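Local coordinates for protein putative phosphohydrolase (Shewanella amazonensis, PDB 3M1T) that is of unknown function but carries an HDOD domain of the HD-phosphodiesterase clan, consistent with a role as a phosphohydrolase or in signal transduction, at residues Leu82-Ile87 with Leu127-Phe132; Ala121-Thr126 with Gly254-Lys259. All coordinates share one frame; numbering follows the deposited sequence.

Contact 1 is buried and joins helix 79-94 to helix 128-137 without a hydrogen bond between the segments; methyl, ring and aliphatic carbons meet a threonine hydroxyl that bonds within its own helix. Contact 2 lies at the surface, where the end of helix 103-124 meets the start of helix 256-263. The two have no helix in common, yet they adjoin: helix 103-124 runs through a short loop into helix 128-137, and A121 and K122 pack against A131 and P128. Their centres are about 17 Å apart. Whereas contact 1 fits side chains together inside the HDOD domain, contact 2 relies on arginine hydrogen bonds to a backbone carbonyl, with E119 supplying the opposite charge.

Contact 1. Residues Leu82-Ile87 with Leu127-Phe132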
ATOM      1  N   LEU A  82       4.216  -8.250 -13.326  1.00 24.13           N
ATOM      2  CA  LEU A  82       3.446  -9.444 -12.906  1.00 23.59           C
ATOM      3  C   LEU A  82       3.660  -9.716 -11.414  1.00 21.94           C
ATOM      4  O   LEU A  82       2.712  -9.914 -10.680  1.00 21.32           O
ATOM      5  CB  LEU A  82       3.825 -10.691 -13.719  1.00 24.00           C
ATOM      6  CG  LEU A  82       3.098 -12.000 -13.376  1.00 25.50           C
ATOM      7  CD1 LEU A  82       1.614 -11.825 -13.681  1.00 26.35           C
ATOM      8  CD2 LEU A  82       3.689 -13.182 -14.108  1.00 28.91           C
ATOM      9  N   ARG A  83       4.913  -9.696 -10.971  1.00 21.36           N
ATOM     10  CA  ARG A  83       5.201  -9.955  -9.555  1.00 19.60           C
ATOM     11  C   ARG A  83       4.407  -9.006  -8.690  1.00 17.94           C
ATOM     12  O   ARG A  83       3.834  -9.405  -7.686  1.00 17.28           O
ATOM     13  CB  ARG A  83       6.693  -9.772  -9.254  1.00 20.73           C
ATOM     14  CG  ARG A  83       7.602 -10.795  -9.848  1.00 23.31           C
ATOM     15  CD  ARG A  83       9.049 -10.357  -9.564  1.00 27.16           C
ATOM     16  NE  ARG A  83      10.042 -11.138 -10.277  1.00 29.87           N
ATOM     17  CZ  ARG A  83      10.593 -12.272  -9.841  1.00 33.15           C
ATOM     18  NH1 ARG A  83      10.222 -12.822  -8.673  1.00 30.75           N
ATOM     19  NH2 ARG A  83      11.528 -12.855 -10.576  1.00 33.00           N
ATOM     20  N   THR A  84       4.384  -7.761  -9.102  0.50 17.52           N
ATOM     21  CA  THR A  84       3.743  -6.760  -8.341  0.50 16.53           C
ATOM     22  C   THR A  84       2.236  -7.026  -8.199  0.50 16.31           C
ATOM     23  O   THR A  84       1.690  -6.879  -7.128  0.50 15.34           O
ATOM     24  CB  THR A  84       4.089  -5.441  -8.958  0.50 17.04           C
ATOM     25  OG1 THR A  84       5.536  -5.377  -9.074  0.50 16.94           O
ATOM     26  CG2 THR A  84       3.543  -4.324  -8.095  0.50 15.25           C
ATOM     27  N   LEU A  85       1.591  -7.440  -9.286  1.00 15.48           N
ATOM     28  CA  LEU A  85       0.177  -7.771  -9.300  1.00 15.52           C
ATOM     29  C   LEU A  85      -0.142  -9.032  -8.513  1.00 13.79           C
ATOM     30  O   LEU A  85      -1.213  -9.126  -7.895  1.00 13.34           O
ATOM     31  CB  LEU A  85      -0.360  -7.860 -10.747  1.00 15.16           C
ATOM     32  CG  LEU A  85      -0.332  -6.561 -11.523  1.00 17.66           C
ATOM     33  CD1 LEU A  85      -0.938  -6.843 -12.875  1.00 19.50           C
ATOM     34  CD2 LEU A  85      -1.058  -5.389 -10.794  1.00 18.03           C
ATOM     35  N   VAL A  86       0.791  -9.982  -8.514  1.00 13.40           N
ATOM     36  CA  VAL A  86       0.646 -11.197  -7.673  1.00 12.63           C
ATOM     37  C   VAL A  86       0.666 -10.798  -6.217  1.00 11.84           C
ATOM     38  O   VAL A  86      -0.152 -11.225  -5.449  1.00 12.60           O
ATOM     39  CB  VAL A  86       1.724 -12.271  -7.985  1.00 13.06           C
ATOM     40  CG1 VAL A  86       1.619 -13.416  -6.988  1.00 12.99           C
ATOM     41  CG2 VAL A  86       1.571 -12.750  -9.430  1.00 14.64           C
ATOM     42  N   ILE A  87       1.624  -9.938  -5.831  1.00 12.85           N
ATOM     43  CA  ILE A  87       1.710  -9.490  -4.453  1.00 13.40           C
ATOM     44  C   ILE A  87       0.416  -8.830  -4.069  1.00 13.26           C
ATOM     45  O   ILE A  87      -0.149  -9.109  -3.026  1.00 12.96           O
ATOM     46  CB  ILE A  87       2.900  -8.543  -4.261  1.00 14.45           C
ATOM     47  CG1 ILE A  87       4.197  -9.325  -4.407  1.00 15.71           C
ATOM     48  CG2 ILE A  87       2.806  -7.835  -2.857  1.00 15.94           C
ATOM     49  CD1 ILE A  87       5.438  -8.432  -4.616  1.00 17.05           C
ATOM     50  N   LEU A 127      13.154   2.061  -7.336  0.80 16.87           N
ATOM     51  CA  LEU A 127      12.443   1.005  -8.060  0.80 16.35           C
ATOM     52  C   LEU A 127      10.932   1.280  -7.998  0.80 15.57           C
ATOM     53  O   LEU A 127      10.351   1.346  -6.921  0.80 14.42           O
ATOM     54  CB  LEU A 127      12.732  -0.386  -7.501  0.80 17.59           C
ATOM     55  CG  LEU A 127      12.034  -1.516  -8.277  0.80 20.35           C
ATOM     56  CD1 LEU A 127      12.576  -1.664  -9.710  0.80 21.03           C
ATOM     57  CD2 LEU A 127      12.171  -2.832  -7.501  0.80 23.38           C
ATOM     58  N   PRO A 128      10.285   1.407  -9.153  1.00 15.52           N
ATOM     59  CA  PRO A 128       8.875   1.815  -9.101  1.00 15.87           C
ATOM     60  C   PRO A 128       7.968   0.730  -8.530  1.00 15.24           C
ATOM     61  O   PRO A 128       7.025   1.039  -7.822  1.00 14.95           O
ATOM     62  CB  PRO A 128       8.550   2.163 -10.560  1.00 16.70           C
ATOM     63  CG  PRO A 128       9.918   2.587 -11.117  1.00 16.88           C
ATOM     64  CD  PRO A 128      10.850   1.580 -10.506  1.00 16.84           C
ATOM     65  N   GLU A 129       8.317  -0.532  -8.754  1.00 16.00           N
ATOM     66  CA  GLU A 129       7.523  -1.642  -8.235  1.00 16.21           C
ATOM     67  C   GLU A 129       7.628  -1.744  -6.709  1.00 13.77           C
ATOM     68  O   GLU A 129       6.668  -2.136  -6.039  1.00 12.99           O
ATOM     69  CB  GLU A 129       7.899  -2.940  -8.916  1.00 18.27           C
ATOM     70  CG  GLU A 129       7.387  -3.020 -10.389  1.00 22.91           C
ATOM     71  CD  GLU A 129       8.132  -2.111 -11.359  1.00 27.39           C
ATOM     72  OE1 GLU A 129       9.260  -1.687 -11.019  1.00 28.23           O
ATOM     73  OE2 GLU A 129       7.580  -1.837 -12.464  1.00 28.60           O
ATOM     74  N   GLU A 130       8.758  -1.351  -6.121  1.00 13.54           N
ATOM     75  CA  GLU A 130       8.864  -1.317  -4.686  1.00 12.35           C
ATOM     76  C   GLU A 130       7.905  -0.280  -4.089  1.00 11.49           C
ATOM     77  O   GLU A 130       7.232  -0.512  -3.071  1.00  9.95           O
ATOM     78  CB  GLU A 130      10.330  -1.024  -4.263  1.00 13.44           C
ATOM     79  CG  GLU A 130      10.501  -0.846  -2.802  1.00 16.05           C
ATOM     80  CD  GLU A 130      11.813  -0.122  -2.469  1.00 20.01           C
ATOM     81  OE1 GLU A 130      12.069   1.056  -2.899  1.00 20.75           O
ATOM     82  OE2 GLU A 130      12.566  -0.769  -1.763  1.00 19.88           O
ATOM     83  N   ALA A 131       7.835   0.901  -4.717  1.00 10.55           N
ATOM     84  CA  ALA A 131       6.945   1.941  -4.227  1.00 10.66           C
ATOM     85  C   ALA A 131       5.492   1.548  -4.381  1.00  9.37           C
ATOM     86  O   ALA A 131       4.676   1.800  -3.505  1.00  9.51           O
ATOM     87  CB  ALA A 131       7.230   3.277  -4.976  1.00 10.31           C
ATOM     88  N   PHE A 132       5.171   0.900  -5.490  1.00 10.87           N
ATOM     89  CA  PHE A 132       3.797   0.408  -5.683  1.00 10.56           C
ATOM     90  C   PHE A 132       3.430  -0.559  -4.527  1.00  9.93           C
ATOM     91  O   PHE A 132       2.354  -0.455  -3.903  1.00 10.02           O
ATOM     92  CB  PHE A 132       3.645  -0.285  -7.047  1.00 10.48           C
ATOM     93  CG  PHE A 132       2.232  -0.698  -7.339  1.00 11.98           C
ATOM     94  CD1 PHE A 132       1.720  -1.887  -6.866  1.00 14.18           C
ATOM     95  CD2 PHE A 132       1.414   0.131  -8.093  1.00 16.00           C
ATOM     96  CE1 PHE A 132       0.370  -2.235  -7.129  1.00 17.17           C
ATOM     97  CE2 PHE A 132       0.079  -0.222  -8.395  1.00 15.12           C
ATOM     98  CZ  PHE A 132      -0.430  -1.389  -7.892  1.00 16.58           C
TER
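T84 meets helix 128-137 with both of its branches, setting its hydroxyl against E129 and its methyl against the ring of F132. With OG1 anti to the carbonyl carbon (chi1 -53°), the hydroxyl stays close to its own backbone and hydrogen-bonds to the O of Q80, one turn back. Toward the partner helix this oxygen meets aliphatic carbon: OG1 of T84 lies 3.3 Å from CG of E129. The two side chains cross at about a right angle, and a bend at chi2 of E129 carries the carboxylate away, leaving CB and CG to make the contact. On the other branch, CG2 of T84 comes obliquely onto the F132 ring, 3.3 Å from CD1 of F132. T84 is modelled in two conformers; the distances are those of one, and the shortest should be read with caution.

The pairing belongs to the all-helical HDOD domain, in which L127 is the N-cap of helix 128-137 and the contact uses the start of that helix. The backbones come near one another, T84 CA and E129 CA being 6.4 Å apart. F132 has CG anti to its backbone N (chi1 -175°), which extends the ring toward helix 79-94, and the same side chain also touches A114 of helix 103-124. Next to T84, L85 packs on V52, L55 and A56 of helix 46-56.

Contact 2. Residues Ala121-Thr126 with Gly254-Lys259; sequences AKRLGT and GGLAEK
The guanidinium of R123 has L256 over one face, with L256 CA 3.6 Å above the plane and displaced toward the rim, and the carbonyl of G254 at its edge. CD1 of L256 lies on that same face, 3.6 Å from NE of R123. At the edge, NH1 of R123 donates to G254 O over 2.8 Å in a nearly straight bond (163°), and the oxygen sits in the guanidinium plane. The donor, for its part, stands above the carbonyl plane, 41° out of it. NH2 of R123 adds a weak second bond to G254 O at 3.2 Å. An extended chain from CG to NE lets the arginine reach from the last turn of helix 103-124 to the loop before helix 256-263, where G255 is the N-cap.

NH1 also donates to D252 O, and NE forms a salt bridge with E119, whose carboxylate pairs with NZ of K259 as well. NZ of K259 lies 5.9 Å from NH2 of R123, and E119, paired with both residues, probably offsets the repulsion between them, while the several bonds to R123 should restrict rotation of its planar head.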
ATOM      1  N   ALA A 121       8.481   7.323  -7.566  1.00 10.24           N
ATOM      2  CA  ALA A 121       9.711   6.526  -7.613  1.00 10.94           C
ATOM      3  C   ALA A 121      10.456   6.661  -8.938  1.00 12.35           C
ATOM      4  O   ALA A 121      11.694   6.731  -9.003  1.00 13.89           O
ATOM      5  CB  ALA A 121       9.381   5.026  -7.366  1.00 10.71           C
ATOM      6  N   LYS A 122       9.688   6.664 -10.016  1.00 13.68           N
ATOM      7  CA  LYS A 122      10.263   6.864 -11.341  1.00 15.12           C
ATOM      8  C   LYS A 122      11.034   8.156 -11.388  1.00 15.41           C
ATOM      9  O   LYS A 122      12.158   8.207 -11.918  1.00 15.72           O
ATOM     10  CB  LYS A 122       9.171   6.872 -12.385  1.00 15.97           C
ATOM     11  CG  LYS A 122       8.743   5.471 -12.778  1.00 21.32           C
ATOM     12  CD  LYS A 122       7.565   5.467 -13.726  1.00 26.39           C
ATOM     13  CE  LYS A 122       6.856   4.102 -13.701  1.00 28.26           C
ATOM     14  NZ  LYS A 122       5.939   3.988 -14.871  1.00 30.40           N
ATOM     15  N   ARG A 123      10.432   9.210 -10.828  1.00 14.58           N
ATOM     16  CA  ARG A 123      11.062  10.521 -10.758  1.00 14.31           C
ATOM     17  C   ARG A 123      12.265  10.615  -9.830  1.00 15.20           C
ATOM     18  O   ARG A 123      13.217  11.352 -10.116  1.00 16.04           O
ATOM     19  CB  ARG A 123      10.011  11.579 -10.388  1.00 13.43           C
ATOM     20  CG  ARG A 123       9.020  11.845 -11.552  1.00 13.23           C
ATOM     21  CD  ARG A 123       7.720  12.534 -11.134  1.00 12.75           C
ATOM     22  NE  ARG A 123       6.935  12.742 -12.336  1.00 12.51           N
ATOM     23  CZ  ARG A 123       6.973  13.800 -13.137  1.00 12.32           C
ATOM     24  NH1 ARG A 123       7.717  14.858 -12.838  1.00 11.19           N
ATOM     25  NH2 ARG A 123       6.255  13.799 -14.258  1.00 14.58           N
ATOM     26  N   LEU A 124      12.211   9.891  -8.719  1.00 15.68           N
ATOM     27  CA  LEU A 124      13.298   9.869  -7.758  1.00 15.94           C
ATOM     28  C   LEU A 124      14.411   8.891  -8.164  1.00 17.37           C
ATOM     29  O   LEU A 124      15.481   8.899  -7.572  1.00 18.82           O
ATOM     30  CB  LEU A 124      12.760   9.456  -6.375  1.00 16.11           C
ATOM     31  CG  LEU A 124      11.771  10.427  -5.730  1.00 16.05           C
ATOM     32  CD1 LEU A 124      10.990   9.794  -4.584  1.00 16.45           C
ATOM     33  CD2 LEU A 124      12.474  11.756  -5.263  1.00 15.77           C
ATOM     34  N   GLY A 125      14.181   8.071  -9.176  1.00 18.00           N
ATOM     35  CA  GLY A 125      15.155   7.078  -9.584  1.00 19.17           C
ATOM     36  C   GLY A 125      15.218   5.840  -8.687  1.00 19.03           C
ATOM     37  O   GLY A 125      16.213   5.129  -8.693  1.00 20.95           O
ATOM     38  N   THR A 126      14.164   5.561  -7.927  1.00 17.34           N
ATOM     39  CA  THR A 126      14.080   4.322  -7.115  1.00 17.09           C
ATOM     40  C   THR A 126      13.227   3.295  -7.856  1.00 16.64           C
ATOM     41  O   THR A 126      12.647   3.627  -8.916  1.00 18.60           O
ATOM     42  CB  THR A 126      13.532   4.654  -5.724  1.00 17.24           C
ATOM     43  OG1 THR A 126      12.198   5.174  -5.872  1.00 15.61           O
ATOM     44  CG2 THR A 126      14.389   5.765  -5.046  1.00 16.19           C
ATOM     45  N   GLY A 254       8.103  18.727 -12.629  1.00  7.55           N
ATOM     46  CA  GLY A 254       7.879  19.024 -14.043  1.00  8.31           C
ATOM     47  C   GLY A 254       6.990  17.996 -14.721  1.00  8.61           C
ATOM     48  O   GLY A 254       7.331  16.816 -14.758  1.00  8.86           O
ATOM     49  N   GLY A 255       5.819  18.435 -15.168  1.00  9.15           N
ATOM     50  CA  GLY A 255       4.820  17.531 -15.741  1.00  9.39           C
ATOM     51  C   GLY A 255       4.098  16.639 -14.752  1.00  8.60           C
ATOM     52  O   GLY A 255       3.303  15.819 -15.156  1.00  8.61           O
ATOM     53  N   LEU A 256       4.324  16.810 -13.454  1.00  9.39           N
ATOM     54  CA  LEU A 256       3.775  15.859 -12.480  1.00  8.62           C
ATOM     55  C   LEU A 256       2.266  15.981 -12.358  1.00  9.16           C
ATOM     56  O   LEU A 256       1.536  14.967 -12.349  1.00  9.10           O
ATOM     57  CB  LEU A 256       4.422  16.041 -11.116  1.00  9.26           C
ATOM     58  CG  LEU A 256       3.940  15.138  -9.992  1.00 10.38           C
ATOM     59  CD1 LEU A 256       4.094  13.631 -10.288  1.00 10.34           C
ATOM     60  CD2 LEU A 256       4.696  15.479  -8.674  1.00  9.67           C
ATOM     61  N   ALA A 257       1.781  17.212 -12.221  1.00  8.35           N
ATOM     62  CA  ALA A 257       0.342  17.411 -12.152  1.00  8.79           C
ATOM     63  C   ALA A 257      -0.368  16.808 -13.363  1.00 10.40           C
ATOM     64  O   ALA A 257      -1.420  16.159 -13.212  1.00 10.91           O
ATOM     65  CB  ALA A 257      -0.047  18.918 -12.000  1.00  8.37           C
ATOM     66  N   GLU A 258       0.202  17.010 -14.546  0.50 10.45           N
ATOM     67  CA  GLU A 258      -0.409  16.508 -15.781  0.50 11.26           C
ATOM     68  C   GLU A 258      -0.450  14.973 -15.768  0.50 11.94           C
ATOM     69  O   GLU A 258      -1.482  14.357 -16.106  0.50 13.05           O
ATOM     70  CB  GLU A 258       0.359  17.020 -17.004  0.50 11.27           C
ATOM     71  CG  GLU A 258      -0.256  18.275 -17.675  0.50 11.31           C
ATOM     72  CD  GLU A 258      -1.535  17.968 -18.429  0.50  8.38           C
ATOM     73  N   LYS A 259       0.651  14.375 -15.320  1.00 11.40           N
ATOM     74  CA  LYS A 259       0.779  12.907 -15.254  1.00 12.43           C
ATOM     75  C   LYS A 259      -0.198  12.338 -14.248  1.00 13.14           C
ATOM     76  O   LYS A 259      -0.848  11.310 -14.528  1.00 14.60           O
ATOM     77  CB  LYS A 259       2.212  12.500 -14.953  1.00 12.73           C
ATOM     78  CG  LYS A 259       2.468  10.982 -14.820  1.00 13.48           C
ATOM     79  CD  LYS A 259       2.155  10.266 -16.133  1.00 16.47           C
ATOM     80  CE  LYS A 259       2.579   8.792 -16.145  1.00 20.62           C
ATOM     81  NZ  LYS A 259       4.080   8.611 -16.070  1.00 23.33           N
TER